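Local coordinates for protein endopolygalacturonase (Chondrostereum purpureum, PDB 1K5C) that probably hydrolyses the alpha-1,4 links between galacturonic acid units of plant pectin, as a family 28 glycoside hydrolase, at residues A[289-297]-A[309-319]. Numbering follows the deposited sequence. Where two conformers were deposited one is given.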
loop_
_atom_site.group_PDB
_atom_site.type_symbol
_atom_site.label_atom_id
_atom_site.label_comp_id
_atom_site.label_asym_id
_atom_site.label_seq_id
_atom_site.Cartn_x
_atom_site.Cartn_y
_atom_site.Cartn_z
ATOM N N VAL A 289 -4.557 -11.400 -17.966
ATOM C CA VAL A 289 -4.436 -10.045 -18.417
ATOM C C VAL A 289 -5.359 -9.803 -19.623
ATOM O O VAL A 289 -5.741 -10.723 -20.372
ATOM C CB VAL A 289 -2.977 -9.644 -18.728
ATOM C CG1 VAL A 289 -2.022 -10.004 -17.592
ATOM C CG2 VAL A 289 -2.473 -10.231 -20.055
ATOM N N ASN A 290 -5.677 -8.532 -19.833
ATOM C CA ASN A 290 -6.559 -8.107 -20.913
ATOM C C ASN A 290 -5.882 -8.192 -22.259
ATOM O O ASN A 290 -4.661 -8.357 -22.372
ATOM C CB ASN A 290 -6.979 -6.651 -20.688
ATOM C CG ASN A 290 -7.932 -6.549 -19.495
ATOM O OD1 ASN A 290 -8.404 -7.524 -18.920
ATOM N ND2 ASN A 290 -8.188 -5.285 -19.125
ATOM N N ASN A 291 -6.689 -8.025 -23.321
ATOM C CA ASN A 291 -6.187 -8.278 -24.661
ATOM C C ASN A 291 -5.003 -7.400 -25.079
ATOM O O ASN A 291 -4.121 -7.949 -25.788
ATOM C CB ASN A 291 -7.319 -8.049 -25.696
ATOM C CG ASN A 291 -8.283 -9.214 -25.663
ATOM O OD1 ASN A 291 -8.111 -10.224 -24.958
ATOM N ND2 ASN A 291 -9.317 -9.103 -26.435
ATOM N N ALA A 292 -4.992 -6.150 -24.672
ATOM C CA ALA A 292 -3.915 -5.241 -25.041
ATOM C C ALA A 292 -2.773 -5.212 -24.052
ATOM O O ALA A 292 -1.821 -4.476 -24.220
ATOM C CB ALA A 292 -4.436 -3.798 -25.182
ATOM N N ALA A 293 -2.885 -6.033 -22.968
ATOM C CA ALA A 293 -1.894 -6.007 -21.906
ATOM C C ALA A 293 -0.693 -6.883 -22.249
ATOM O O ALA A 293 -0.745 -7.734 -23.151
ATOM C CB ALA A 293 -2.532 -6.509 -20.621
ATOM N N THR A 294 0.379 -6.667 -21.493
ATOM C CA THR A 294 1.579 -7.507 -21.507
ATOM C C THR A 294 1.557 -8.455 -20.317
ATOM O O THR A 294 1.171 -8.060 -19.209
ATOM C CB THR A 294 2.823 -6.617 -21.470
ATOM O OG1 THR A 294 2.846 -5.805 -22.659
ATOM C CG2 THR A 294 4.102 -7.416 -21.398
ATOM N N ARG A 295 1.961 -9.707 -20.521
ATOM C CA ARG A 295 1.998 -10.689 -19.420
ATOM C C ARG A 295 3.076 -10.352 -18.383
ATOM O O ARG A 295 2.740 -9.971 -17.258
ATOM C CB ARG A 295 2.148 -12.112 -19.980
ATOM C CG ARG A 295 0.857 -12.554 -20.738
ATOM C CD ARG A 295 0.913 -14.003 -21.131
ATOM N NE ARG A 295 1.921 -14.417 -22.112
ATOM C CZ ARG A 295 1.689 -14.329 -23.438
ATOM N NH1 ARG A 295 0.587 -13.789 -23.941
ATOM N NH2 ARG A 295 2.621 -14.770 -24.290
ATOM N N VAL A 296 4.341 -10.498 -18.765
ATOM C CA VAL A 296 5.460 -10.269 -17.831
ATOM C C VAL A 296 6.570 -9.506 -18.526
ATOM O O VAL A 296 7.050 -9.925 -19.583
ATOM C CB VAL A 296 6.010 -11.629 -17.361
ATOM C CG1 VAL A 296 7.286 -11.455 -16.520
ATOM C CG2 VAL A 296 4.969 -12.433 -16.596
ATOM N N THR A 297 7.037 -8.436 -17.892
ATOM C CA THR A 297 8.290 -7.793 -18.291
ATOM C C THR A 297 9.179 -7.663 -17.041
ATOM O O THR A 297 8.707 -7.207 -15.988
ATOM C CB THR A 297 8.084 -6.443 -18.975
ATOM O OG1 THR A 297 7.618 -6.768 -20.324
ATOM C CG2 THR A 297 9.339 -5.575 -19.083
ATOM N N TRP A 309 10.243 -19.135 -10.215
ATOM C CA TRP A 309 8.923 -18.648 -10.603
ATOM C C TRP A 309 8.019 -19.819 -11.015
ATOM O O TRP A 309 7.050 -19.673 -11.750
ATOM C CB TRP A 309 9.045 -17.645 -11.763
ATOM C CG TRP A 309 9.576 -16.311 -11.288
ATOM C CD1 TRP A 309 10.276 -15.994 -10.145
ATOM C CD2 TRP A 309 9.388 -15.064 -12.005
ATOM N NE1 TRP A 309 10.540 -14.622 -10.103
ATOM C CE2 TRP A 309 10.003 -14.050 -11.232
ATOM C CE3 TRP A 309 8.766 -14.740 -13.217
ATOM C CZ2 TRP A 309 9.986 -12.697 -11.679
ATOM C CZ3 TRP A 309 8.758 -13.411 -13.629
ATOM C CH2 TRP A 309 9.372 -12.411 -12.857
ATOM N N SER A 310 8.284 -21.009 -10.415
ATOM C CA SER A 310 7.578 -22.222 -10.841
ATOM C C SER A 310 6.112 -22.137 -10.671
ATOM O O SER A 310 5.383 -22.782 -11.436
ATOM C CB SER A 310 8.151 -23.412 -10.031
ATOM O OG SER A 310 7.986 -23.182 -8.606
ATOM N N GLN A 311 5.614 -21.381 -9.669
ATOM C CA GLN A 311 4.166 -21.357 -9.403
ATOM C C GLN A 311 3.444 -20.188 -10.074
ATOM O O GLN A 311 2.243 -20.001 -9.830
ATOM C CB GLN A 311 3.907 -21.377 -7.885
ATOM C CG GLN A 311 4.327 -22.750 -7.269
ATOM C CD GLN A 311 3.400 -23.851 -7.780
ATOM O OE1 GLN A 311 3.644 -24.460 -8.803
ATOM N NE2 GLN A 311 2.299 -24.068 -7.110
ATOM N N LEU A 312 4.135 -19.449 -10.957
ATOM C CA LEU A 312 3.464 -18.365 -11.692
ATOM C C LEU A 312 2.868 -18.884 -12.992
ATOM O O LEU A 312 3.579 -19.523 -13.799
ATOM C CB LEU A 312 4.511 -17.278 -12.014
ATOM C CG LEU A 312 4.019 -16.097 -12.817
ATOM C CD1 LEU A 312 2.884 -15.340 -12.046
ATOM C CD2 LEU A 312 5.167 -15.136 -13.164
ATOM N N THR A 313 1.630 -18.525 -13.244
ATOM C CA THR A 313 0.988 -18.733 -14.569
ATOM C C THR A 313 0.368 -17.393 -14.978
ATOM O O THR A 313 -0.477 -16.900 -14.224
ATOM C CB THR A 313 -0.065 -19.847 -14.547
ATOM O OG1 THR A 313 0.544 -21.070 -14.153
ATOM C CG2 THR A 313 -0.725 -19.955 -15.919
ATOM N N VAL A 314 0.763 -16.870 -16.110
ATOM C CA VAL A 314 0.169 -15.639 -16.635
ATOM C C VAL A 314 -0.375 -15.948 -18.040
ATOM O O VAL A 314 0.379 -16.507 -18.857
ATOM C CB VAL A 314 1.173 -14.473 -16.708
ATOM C CG1 VAL A 314 0.427 -13.157 -17.067
ATOM C CG2 VAL A 314 1.948 -14.293 -15.403
ATOM N N THR A 315 -1.621 -15.584 -18.286
ATOM C CA THR A 315 -2.283 -15.835 -19.564
ATOM C C THR A 315 -2.985 -14.540 -20.038
ATOM O O THR A 315 -3.223 -13.631 -19.268
ATOM C CB THR A 315 -3.302 -16.989 -19.452
ATOM O OG1 THR A 315 -4.276 -16.659 -18.432
ATOM C CG2 THR A 315 -2.604 -18.330 -19.113
ATOM N N GLY A 316 -3.274 -14.563 -21.349
ATOM C CA GLY A 316 -3.902 -13.410 -21.987
ATOM C C GLY A 316 -2.855 -12.479 -22.635
ATOM O O GLY A 316 -1.637 -12.623 -22.435
ATOM N N GLY A 317 -3.352 -11.471 -23.361
ATOM C CA GLY A 317 -2.473 -10.402 -23.817
ATOM C C GLY A 317 -1.339 -10.916 -24.675
ATOM O O GLY A 317 -1.480 -11.871 -25.475
ATOM N N LYS A 318 -0.194 -10.237 -24.571
ATOM C CA LYS A 318 0.993 -10.540 -25.372
ATOM C C LYS A 318 2.195 -10.728 -24.470
ATOM O O LYS A 318 2.223 -10.342 -23.297
ATOM C CB LYS A 318 1.272 -9.436 -26.367
ATOM C CG LYS A 318 1.735 -8.135 -25.749
ATOM C CD LYS A 318 2.046 -7.073 -26.793
ATOM C CE LYS A 318 2.468 -5.763 -26.192
ATOM N NZ LYS A 318 2.697 -4.739 -27.250
ATOM N N ALA A 319 3.225 -11.370 -25.029
ATOM C CA ALA A 319 4.461 -11.559 -24.297
ATOM C C ALA A 319 5.160 -10.250 -24.032
ATOM O O ALA A 319 5.189 -9.377 -24.883
ATOM C CB ALA A 319 5.414 -12.417 -25.176
HETATM O O HOH W 1 -6.283 -11.306 -23.066
#
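Arg295 lays its side chain across the backbone at 316-319 and meets Gly316 O with NH1. NH1 donates to Gly316 O over 2.9 Å with an N-H...O angle of 170°. The acceptor lies in the guanidinium plane, whereas NH1 stands 44° out of the carbonyl plane. The chain of Arg295 folds at chi3 (-66°), and one face of the guanidinium lies over the backbone at 318-319, with Ala319 N 3.3 Å above its plane, towards the rim. Nearer the backbone, Arg295 CB packs on Val314 CG1 at 3.5 Å, and the main chain adds a hydrogen bond from Arg295 N to Lys318 O (2.9 Å).

Val314 is shared between two neighbours: its other methyl, CG2, meets Val296 CG2 at 3.7 Å. Val296 directs its CG1, anti to the backbone N, at the edge of the Trp309 ring, close to the ring plane.

Lys318 N donates to Ala293 O (2.9 Å), and its aliphatic chain runs past Thr294, with CE 3.6 Å from Thr294 OG1. Gly317 approaches the turn 290-293 closely: its CA lies 3.2 Å from Ala293 O, and a bridging water accepts from its N while donating to Val289 O and Asn291 OD1.

The contact thus joins the same corner of successive coils near the C-terminal end of the right-handed parallel beta-helix. Strand 285-289 pairs in parallel with 306-315, and strand 294-299 lies between 254-259 and 322-323; beyond, Arg295 NH2 forms a salt bridge to the C-terminal carboxylate of Leu335, and Tyr334 touches Val296 and Val314.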